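Local coordinates for Cag pathogenicity island protein (Cag10) (Helicobacter pylori 26695, PDB 6IQT) that probably acts as a VirB8-like inner-membrane assembly component of the Cag type IV secretion system, this chain being the soluble NTF2-like domain, at residues Gln56-Tyr60 with Ile148-Phe152; Thr132-Ala138 with Gly153-Ile159; Ser91-Gln95 with Leu107-Ile111. All coordinates share one frame. Residues are numbered along the deposited sequence.

In the fold
All three interactions belong to one NTF2-like domain, in which helices pack on a four-stranded antiparallel sheet. Interaction 2 is a buried contact, pairing the last two strands through backbone hydrogen bonds and an aromatic cluster. Interaction 3 pairs the first two strands at the opposite edge of the sheet; it is only partly buried, and a serine hydroxyl and waters join in. The two join where strands 105-117 and 125-137 lie side by side (Ile133 O to Leu107 N, 2.9 Å), and both touch the second subunit. Interaction 1, also partly buried, sets a loop against a helix mainly through side chains. It meets interaction 2, among others through Lys155 NZ to Gln59 O (2.7 Å), but not interaction 3.

Interaction 1 (Gln56-Tyr60 with Ile148-Phe152); sequences QLMQY and IINPF
Ile149 gives up the most surface here, packing an irregular segment, 148-152, against the C-terminal part of helix 50-59. The closest CA pairs are Gln56 with Ile149 (6.5 Å) and Gln59 with Asn150 (6.4 Å). Ile149 (phi/psi -132/-47, chi1 and chi2 both m) fills the space between Gln56 and Tyr60: its CG2 lies 3.8 Å from Gln56 CG and 3.9 Å from Tyr60 CE2. Asn150 (phi/psi -132/69, chi1 t) sends ND2 to Gln59 O (2.9 Å, 155°). The loop leading into strand 154-163 is thus tied to a carbonyl near the C-terminal end of helix 50-59 in the NTF2-like VirB8 domain. ND2 serves both Gln59 O and Phe154 O, the latter its strongest partner, which suits an amide; Lys155 NZ also bonds Gln59 O. Tyr60 (chi1 m, phi/psi -93/4) presents its ring face to Asn150, whose CB makes a CH-pi contact 4.1 Å from the Tyr60 ring centroid, 16° off the normal. The other side-chain neighbours of Tyr60 include Phe38 of helix 30-43 and Phe154.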
loop_
_atom_site.group_PDB
_atom_site.type_symbol
_atom_site.label_atom_id
_atom_site.label_comp_id
_atom_site.label_asym_id
_atom_site.label_seq_id
_atom_site.Cartn_x
_atom_site.Cartn_y
_atom_site.Cartn_z
ATOM N N GLN A 56 13.502 3.023 -16.976
ATOM C CA GLN A 56 12.149 3.466 -17.316
ATOM C C GLN A 56 11.328 3.729 -16.059
ATOM O O GLN A 56 10.666 4.766 -15.944
ATOM C CB GLN A 56 11.476 2.433 -18.211
ATOM C CG GLN A 56 11.996 2.470 -19.660
ATOM C CD GLN A 56 11.074 1.726 -20.619
ATOM O OE1 GLN A 56 9.878 1.590 -20.359
ATOM N NE2 GLN A 56 11.630 1.230 -21.719
ATOM N N LEU A 57 11.389 2.813 -15.087
ATOM C CA LEU A 57 10.662 2.991 -13.832
ATOM C C LEU A 57 11.002 4.321 -13.155
ATOM O O LEU A 57 10.108 5.062 -12.721
ATOM C CB LEU A 57 10.977 1.815 -12.901
ATOM C CG LEU A 57 10.407 1.887 -11.487
ATOM C CD1 LEU A 57 8.900 2.040 -11.539
ATOM C CD2 LEU A 57 10.783 0.631 -10.697
HETATM N N MSE A 58 12.292 4.633 -13.050
HETATM C CA MSE A 58 12.792 5.880 -12.482
HETATM C C MSE A 58 12.114 7.119 -13.113
HETATM O O MSE A 58 11.803 8.106 -12.434
HETATM C CB MSE A 58 14.304 5.940 -12.699
HETATM C CG MSE A 58 15.083 4.989 -11.823
HETATM SE SE MSE A 58 14.580 5.236 -9.945
HETATM C CE MSE A 58 13.620 3.573 -9.667
ATOM N N GLN A 59 11.865 7.038 -14.424
ATOM C CA GLN A 59 11.246 8.134 -15.179
ATOM C C GLN A 59 9.794 8.393 -14.777
ATOM O O GLN A 59 9.285 9.499 -15.009
ATOM C CB GLN A 59 11.290 7.817 -16.674
ATOM C CG GLN A 59 12.631 8.024 -17.294
ATOM C CD GLN A 59 12.769 9.428 -17.800
ATOM O OE1 GLN A 59 12.451 9.715 -18.957
ATOM N NE2 GLN A 59 13.207 10.330 -16.928
ATOM N N TYR A 60 9.126 7.406 -14.199
ATOM C CA TYR A 60 7.751 7.553 -13.741
ATOM C C TYR A 60 7.633 7.953 -12.280
ATOM O O TYR A 60 6.510 8.011 -11.766
ATOM C CB TYR A 60 6.985 6.241 -13.957
ATOM C CG TYR A 60 6.539 6.091 -15.368
ATOM C CD1 TYR A 60 5.338 6.642 -15.785
ATOM C CD2 TYR A 60 7.338 5.442 -16.308
ATOM C CE1 TYR A 60 4.924 6.527 -17.093
ATOM C CE2 TYR A 60 6.933 5.321 -17.621
ATOM C CZ TYR A 60 5.725 5.873 -18.008
ATOM O OH TYR A 60 5.304 5.763 -19.312
ATOM N N ILE A 148 11.809 9.992 -23.606
ATOM C CA ILE A 148 11.301 9.175 -24.714
ATOM C C ILE A 148 10.498 7.993 -24.170
ATOM O O ILE A 148 10.212 7.020 -24.879
ATOM C CB ILE A 148 12.455 8.709 -25.623
ATOM C CG1 ILE A 148 13.620 8.153 -24.811
ATOM C CG2 ILE A 148 12.960 9.872 -26.480
ATOM C CD1 ILE A 148 14.875 7.887 -25.653
ATOM N N ILE A 149 10.093 8.114 -22.912
ATOM C CA ILE A 149 9.569 7.039 -22.089
ATOM C C ILE A 149 8.299 7.547 -21.425
ATOM O O ILE A 149 7.254 6.882 -21.435
ATOM C CB ILE A 149 10.620 6.619 -21.043
ATOM C CG1 ILE A 149 11.863 6.060 -21.742
ATOM C CG2 ILE A 149 10.023 5.654 -20.001
ATOM C CD1 ILE A 149 11.551 4.972 -22.737
ATOM N N ASN A 150 8.384 8.746 -20.859
ATOM C CA ASN A 150 7.283 9.355 -20.109
ATOM C C ASN A 150 7.132 10.782 -20.618
ATOM O O ASN A 150 7.467 11.744 -19.921
ATOM C CB ASN A 150 7.583 9.288 -18.609
ATOM C CG ASN A 150 6.503 9.913 -17.741
ATOM O OD1 ASN A 150 5.350 10.070 -18.148
ATOM N ND2 ASN A 150 6.888 10.280 -16.522
ATOM N N PRO A 151 6.669 10.943 -21.865
ATOM C CA PRO A 151 6.699 12.265 -22.524
ATOM C C PRO A 151 5.916 13.356 -21.827
ATOM O O PRO A 151 6.240 14.541 -21.995
ATOM C CB PRO A 151 6.072 11.987 -23.898
ATOM C CG PRO A 151 6.115 10.541 -24.084
ATOM C CD PRO A 151 6.116 9.897 -22.739
ATOM N N PHE A 152 4.843 13.016 -21.124
ATOM C CA PHE A 152 3.966 14.025 -20.552
ATOM C C PHE A 152 4.221 14.235 -19.062
ATOM O O PHE A 152 3.465 14.957 -18.409
ATOM C CB PHE A 152 2.500 13.653 -20.829
ATOM C CG PHE A 152 2.162 13.598 -22.309
ATOM C CD1 PHE A 152 2.726 14.501 -23.197
ATOM C CD2 PHE A 152 1.318 12.622 -22.811
ATOM C CE1 PHE A 152 2.433 14.454 -24.565
ATOM C CE2 PHE A 152 1.032 12.564 -24.175
ATOM C CZ PHE A 152 1.597 13.481 -25.050
#

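Interaction 2 (Thr132-Ala138 with Gly153-Ile159); sequences TIYYDFA and GFKVFDI
A classic beta bulge interrupts the antiparallel pairing of strands 125-137 and 154-163, the last two strands of the sheet in this NTF2-like domain. The segment axes approach to 4.5 Å, with N-to-C directions 143° apart. Ile133 pairs with Ile159, Tyr135 with Val156 and Phe137 with Phe154 as non-hydrogen-bonded pairs; Tyr134-Asp158 and Asp136-Lys155 are hydrogen-bonded. At the bulge Phe157 and Asp158 both face Tyr134: Tyr134 N bonds Asp158 O (3.0 Å), while Phe157 N (phi/psi -108/-20) bonds Tyr134 O (2.7 Å). Asp136 N to Lys155 O (3.0 Å), Lys155 N to Asp136 O (2.9 Å) and Ala138 N to Gly153 O (2.8 Å) continue the pairing. Positive phi (66°) at position 153 suits glycine, and a CB there would crowd Ala138 CB. On the face of Ile133 and Tyr135, Phe154 (chi1 t) slides past the Tyr135 ring, centroids 4.9 Å apart and planes at 27°, and points its edge at the Phe137 face in a T-shaped contact (5.9 Å, 75°). Ile133 CD1 reaches Phe154 CZ at 3.8 Å. On the other face, Tyr134 bonds Asp52, and Asp158 bonds Ser46 and salt-bridges Arg85, all of the second subunit. One face therefore suits the hydrophobic core against helix 30-43; the other brings polar and charged groups to the dimer interface.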
loop_
_atom_site.group_PDB
_atom_site.type_symbol
_atom_site.label_atom_id
_atom_site.label_comp_id
_atom_site.label_asym_id
_atom_site.label_seq_id
_atom_site.Cartn_x
_atom_site.Cartn_y
_atom_site.Cartn_z
ATOM N N THR A 132 -2.790 1.579 -4.221
ATOM C CA THR A 132 -3.104 3.003 -4.211
ATOM C C THR A 132 -1.876 3.773 -4.673
ATOM O O THR A 132 -0.791 3.600 -4.112
ATOM C CB THR A 132 -3.473 3.458 -2.793
ATOM O OG1 THR A 132 -4.545 2.659 -2.285
ATOM C CG2 THR A 132 -3.848 4.927 -2.773
ATOM N N ILE A 133 -2.022 4.640 -5.668
ATOM C CA ILE A 133 -0.885 5.482 -6.025
ATOM C C ILE A 133 -1.311 6.943 -5.959
ATOM O O ILE A 133 -2.470 7.299 -6.193
ATOM C CB ILE A 133 -0.257 5.170 -7.411
ATOM C CG1 ILE A 133 -1.143 5.657 -8.543
ATOM C CG2 ILE A 133 0.143 3.682 -7.586
ATOM C CD1 ILE A 133 -0.344 6.115 -9.743
ATOM N N TYR A 134 -0.345 7.798 -5.648
ATOM C CA TYR A 134 -0.539 9.239 -5.633
ATOM C C TYR A 134 0.331 9.834 -6.727
ATOM O O TYR A 134 1.521 9.517 -6.808
ATOM C CB TYR A 134 -0.168 9.816 -4.265
ATOM C CG TYR A 134 -1.007 9.271 -3.126
ATOM C CD1 TYR A 134 -0.746 8.030 -2.563
ATOM C CD2 TYR A 134 -2.069 10.001 -2.623
ATOM C CE1 TYR A 134 -1.536 7.535 -1.503
ATOM C CE2 TYR A 134 -2.855 9.516 -1.600
ATOM C CZ TYR A 134 -2.584 8.293 -1.037
ATOM O OH TYR A 134 -3.380 7.838 -0.000
ATOM N N TYR A 135 -0.246 10.698 -7.567
ATOM C CA TYR A 135 0.504 11.207 -8.706
ATOM C C TYR A 135 0.236 12.695 -8.916
ATOM O O TYR A 135 -0.757 13.255 -8.444
ATOM C CB TYR A 135 0.181 10.435 -10.014
ATOM C CG TYR A 135 -1.145 10.833 -10.615
ATOM C CD1 TYR A 135 -2.307 10.175 -10.252
ATOM C CD2 TYR A 135 -1.237 11.892 -11.531
ATOM C CE1 TYR A 135 -3.545 10.542 -10.783
ATOM C CE2 TYR A 135 -2.469 12.276 -12.053
ATOM C CZ TYR A 135 -3.616 11.607 -11.670
ATOM O OH TYR A 135 -4.835 11.978 -12.196
ATOM N N ASP A 136 1.150 13.313 -9.657
ATOM C CA ASP A 136 0.922 14.627 -10.244
ATOM C C ASP A 136 1.724 14.684 -11.535
ATOM O O ASP A 136 2.528 13.795 -11.820
ATOM C CB ASP A 136 1.304 15.744 -9.267
ATOM C CG ASP A 136 0.715 17.106 -9.650
ATOM O OD1 ASP A 136 -0.021 17.218 -10.659
ATOM O OD2 ASP A 136 0.991 18.070 -8.911
ATOM N N PHE A 137 1.482 15.721 -12.344
ATOM C CA PHE A 137 2.245 15.915 -13.576
ATOM C C PHE A 137 3.367 16.917 -13.323
ATOM O O PHE A 137 3.138 17.969 -12.727
ATOM C CB PHE A 137 1.346 16.393 -14.723
ATOM C CG PHE A 137 0.525 15.302 -15.333
ATOM C CD1 PHE A 137 1.053 14.494 -16.329
ATOM C CD2 PHE A 137 -0.766 15.062 -14.898
ATOM C CE1 PHE A 137 0.298 13.474 -16.895
ATOM C CE2 PHE A 137 -1.526 14.033 -15.453
ATOM C CZ PHE A 137 -0.998 13.247 -16.453
ATOM N N ALA A 138 4.570 16.587 -13.777
ATOM C CA ALA A 138 5.747 17.436 -13.562
ATOM C C ALA A 138 5.643 18.747 -14.336
ATOM O O ALA A 138 5.868 18.779 -15.541
ATOM C CB ALA A 138 7.017 16.688 -13.956
ATOM N N GLY A 153 5.281 13.641 -18.525
ATOM C CA GLY A 153 5.674 13.891 -17.148
ATOM C C GLY A 153 4.721 13.408 -16.066
ATOM O O GLY A 153 4.546 14.098 -15.060
ATOM N N PHE A 154 4.100 12.241 -16.242
ATOM C CA PHE A 154 3.351 11.616 -15.151
ATOM C C PHE A 154 4.322 11.165 -14.063
ATOM O O PHE A 154 5.245 10.392 -14.348
ATOM C CB PHE A 154 2.567 10.426 -15.698
ATOM C CG PHE A 154 1.774 9.666 -14.675
ATOM C CD1 PHE A 154 0.466 10.021 -14.393
ATOM C CD2 PHE A 154 2.302 8.540 -14.063
ATOM C CE1 PHE A 154 -0.287 9.298 -13.483
ATOM C CE2 PHE A 154 1.545 7.808 -13.145
ATOM C CZ PHE A 154 0.255 8.197 -12.852
ATOM N N LYS A 155 4.130 11.639 -12.824
ATOM C CA LYS A 155 5.051 11.309 -11.734
ATOM C C LYS A 155 4.324 10.735 -10.525
ATOM O O LYS A 155 3.404 11.361 -9.997
ATOM C CB LYS A 155 5.846 12.536 -11.298
ATOM C CG LYS A 155 6.675 13.164 -12.417
ATOM C CD LYS A 155 7.791 12.243 -12.859
ATOM C CE LYS A 155 8.633 12.959 -13.937
ATOM N NZ LYS A 155 9.762 12.130 -14.468
ATOM N N VAL A 156 4.783 9.568 -10.055
ATOM C CA VAL A 156 4.246 8.926 -8.856
ATOM C C VAL A 156 4.969 9.472 -7.631
ATOM O O VAL A 156 6.202 9.538 -7.604
ATOM C CB VAL A 156 4.395 7.396 -8.939
ATOM C CG1 VAL A 156 3.923 6.724 -7.645
ATOM C CG2 VAL A 156 3.614 6.858 -10.155
ATOM N N PHE A 157 4.202 9.845 -6.603
ATOM C CA PHE A 157 4.780 10.380 -5.375
ATOM C C PHE A 157 4.704 9.421 -4.209
ATOM O O PHE A 157 5.468 9.579 -3.251
ATOM C CB PHE A 157 4.077 11.681 -4.970
ATOM C CG PHE A 157 4.495 12.862 -5.782
ATOM C CD1 PHE A 157 4.126 12.967 -7.123
ATOM C CD2 PHE A 157 5.253 13.879 -5.213
ATOM C CE1 PHE A 157 4.520 14.071 -7.890
ATOM C CE2 PHE A 157 5.642 14.989 -5.971
ATOM C CZ PHE A 157 5.273 15.083 -7.311
ATOM N N ASP A 158 3.815 8.439 -4.265
ATOM C CA ASP A 158 3.652 7.506 -3.158
ATOM C C ASP A 158 2.841 6.320 -3.638
ATOM O O ASP A 158 2.125 6.401 -4.644
ATOM C CB ASP A 158 2.957 8.172 -1.971
ATOM C CG ASP A 158 3.500 7.688 -0.627
ATOM O OD1 ASP A 158 4.068 6.568 -0.570
ATOM O OD2 ASP A 158 3.364 8.439 0.367
ATOM N N ILE A 159 2.932 5.222 -2.884
ATOM C CA ILE A 159 2.170 4.018 -3.180
ATOM C C ILE A 159 1.848 3.335 -1.859
ATOM O O ILE A 159 2.605 3.427 -0.887
ATOM C CB ILE A 159 2.935 3.075 -4.142
ATOM C CG1 ILE A 159 2.009 1.997 -4.709
ATOM C CG2 ILE A 159 4.137 2.420 -3.454
ATOM C CD1 ILE A 159 2.688 1.125 -5.781
#

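Interaction 3 (Ser91-Gln95 with Leu107-Ile111)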
loop_
_atom_site.group_PDB
_atom_site.type_symbol
_atom_site.label_atom_id
_atom_site.label_comp_id
_atom_site.label_asym_id
_atom_site.label_seq_id
_atom_site.Cartn_x
_atom_site.Cartn_y
_atom_site.Cartn_z
ATOM N N SER A 91 -6.307 -5.124 -12.949
ATOM C CA SER A 91 -7.393 -6.073 -13.162
ATOM C C SER A 91 -8.749 -5.526 -12.738
ATOM O O SER A 91 -9.716 -6.288 -12.631
ATOM C CB SER A 91 -7.089 -7.386 -12.428
ATOM O OG SER A 91 -6.821 -7.155 -11.060
ATOM N N SER A 92 -8.853 -4.226 -12.509
ATOM C CA SER A 92 -10.123 -3.629 -12.143
ATOM C C SER A 92 -10.208 -2.262 -12.793
ATOM O O SER A 92 -9.243 -1.773 -13.394
ATOM C CB SER A 92 -10.272 -3.511 -10.621
ATOM O OG SER A 92 -9.511 -2.426 -10.103
ATOM N N ASN A 93 -11.374 -1.638 -12.655
ATOM C CA ASN A 93 -11.488 -0.226 -12.984
ATOM C C ASN A 93 -10.630 0.592 -12.017
ATOM O O ASN A 93 -10.369 0.176 -10.884
ATOM C CB ASN A 93 -12.963 0.218 -12.937
ATOM C CG ASN A 93 -13.640 -0.091 -11.590
ATOM O OD1 ASN A 93 -13.797 -1.253 -11.209
ATOM N ND2 ASN A 93 -14.055 0.950 -10.878
ATOM N N ILE A 94 -10.164 1.748 -12.486
ATOM C CA ILE A 94 -9.367 2.674 -11.686
ATOM C C ILE A 94 -10.301 3.740 -11.122
ATOM O O ILE A 94 -10.967 4.458 -11.881
ATOM C CB ILE A 94 -8.252 3.316 -12.531
ATOM C CG1 ILE A 94 -7.294 2.254 -13.087
ATOM C CG2 ILE A 94 -7.487 4.372 -11.732
ATOM C CD1 ILE A 94 -6.429 2.796 -14.272
ATOM N N GLN A 95 -10.340 3.863 -9.799
ATOM C CA GLN A 95 -11.069 4.941 -9.145
ATOM C C GLN A 95 -10.117 6.066 -8.768
ATOM O O GLN A 95 -8.949 5.834 -8.448
ATOM C CB GLN A 95 -11.793 4.417 -7.904
ATOM C CG GLN A 95 -12.729 3.278 -8.249
ATOM C CD GLN A 95 -13.685 2.969 -7.135
ATOM O OE1 GLN A 95 -14.780 3.529 -7.070
ATOM N NE2 GLN A 95 -13.278 2.076 -6.243
ATOM N N LEU A 107 -5.229 7.316 -6.934
ATOM C CA LEU A 107 -5.825 6.274 -7.756
ATOM C C LEU A 107 -5.902 4.980 -6.950
ATOM O O LEU A 107 -4.968 4.642 -6.219
ATOM C CB LEU A 107 -4.994 6.058 -9.029
ATOM C CG LEU A 107 -4.728 7.247 -9.962
ATOM C CD1 LEU A 107 -3.816 6.825 -11.122
ATOM C CD2 LEU A 107 -6.042 7.817 -10.511
ATOM N N THR A 108 -7.014 4.251 -7.057
ATOM C CA THR A 108 -7.130 2.976 -6.348
ATOM C C THR A 108 -7.633 1.905 -7.311
ATOM O O THR A 108 -8.544 2.148 -8.110
ATOM C CB THR A 108 -8.063 3.090 -5.103
ATOM O OG1 THR A 108 -9.279 3.747 -5.465
ATOM C CG2 THR A 108 -7.410 3.907 -3.998
ATOM N N PHE A 109 -7.016 0.726 -7.261
ATOM C CA PHE A 109 -7.361 -0.326 -8.211
ATOM C C PHE A 109 -6.757 -1.629 -7.713
ATOM O O PHE A 109 -5.985 -1.655 -6.748
ATOM C CB PHE A 109 -6.857 -0.010 -9.630
ATOM C CG PHE A 109 -5.408 0.399 -9.676
ATOM C CD1 PHE A 109 -4.413 -0.552 -9.835
ATOM C CD2 PHE A 109 -5.043 1.744 -9.558
ATOM C CE1 PHE A 109 -3.061 -0.172 -9.864
ATOM C CE2 PHE A 109 -3.706 2.126 -9.592
ATOM C CZ PHE A 109 -2.717 1.166 -9.746
ATOM N N PHE A 110 -7.108 -2.711 -8.393
ATOM C CA PHE A 110 -6.565 -4.025 -8.091
ATOM C C PHE A 110 -5.596 -4.419 -9.196
ATOM O O PHE A 110 -5.768 -4.024 -10.353
ATOM C CB PHE A 110 -7.676 -5.081 -7.984
ATOM C CG PHE A 110 -8.597 -4.881 -6.802
ATOM C CD1 PHE A 110 -8.227 -5.306 -5.536
ATOM C CD2 PHE A 110 -9.831 -4.275 -6.960
ATOM C CE1 PHE A 110 -9.075 -5.134 -4.449
ATOM C CE2 PHE A 110 -10.681 -4.102 -5.876
ATOM C CZ PHE A 110 -10.303 -4.530 -4.626
ATOM N N ILE A 111 -4.592 -5.226 -8.840
ATOM C CA ILE A 111 -3.686 -5.785 -9.837
ATOM C C ILE A 111 -3.615 -7.297 -9.671
ATOM O O ILE A 111 -3.870 -7.852 -8.603
ATOM C CB ILE A 111 -2.257 -5.188 -9.789
ATOM C CG1 ILE A 111 -1.535 -5.562 -8.503
ATOM C CG2 ILE A 111 -2.282 -3.679 -9.979
ATOM C CD1 ILE A 111 -0.046 -5.222 -8.568
HETATM O O HOH W 1 -9.022 6.835 -5.166
HETATM O O HOH W 2 -11.050 0.279 -7.555
#
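Gln95 and Thr108 form a full antiparallel hydrogen-bonded pair: Thr108 N donates to Gln95 O at 2.9 Å and Gln95 N to Thr108 O at 3.0 Å. At the other end, Ser91 N donates to Phe110 O (2.9 Å), but Phe110 N finds its acceptor in a side chain, Ser92 OG, at 3.0 Å. Ser92 OG in turn donates to Asn93 O at 2.8 Å. Serine fits because its short hydroxyl can accept from Phe110 N across the gap and donate to Asn93 O of its own segment, where 91-95 leaves regular strand geometry. Ser91 OG has its main partner in Thr112. Two waters also bridge the segments: water 2 accepts from Gln95 NE2 (3.1 Å) and donates to Thr108 O (3.2 Å), and water 1 joins Thr108 OG1 (3.1 Å) to Gln95 O through a weak bond of 3.4 Å.

Packing is modest. Ile94 CG2 rests 3.9 Å from Leu107 CD2, and Ile94 CG1 is 4.2 Å from Phe109 CB. Leu107 and Phe109 suit the buried face, where they touch helix 30-43. Gln95 and Thr108, with polar ends within reach of water, point to the opposite face and pack on Ile148 of the second subunit. Such an antiparallel hairpin, strands 84-98 and 105-117 with an irregular break in the first, is part of the curved sheet of the NTF2-like VirB8 fold.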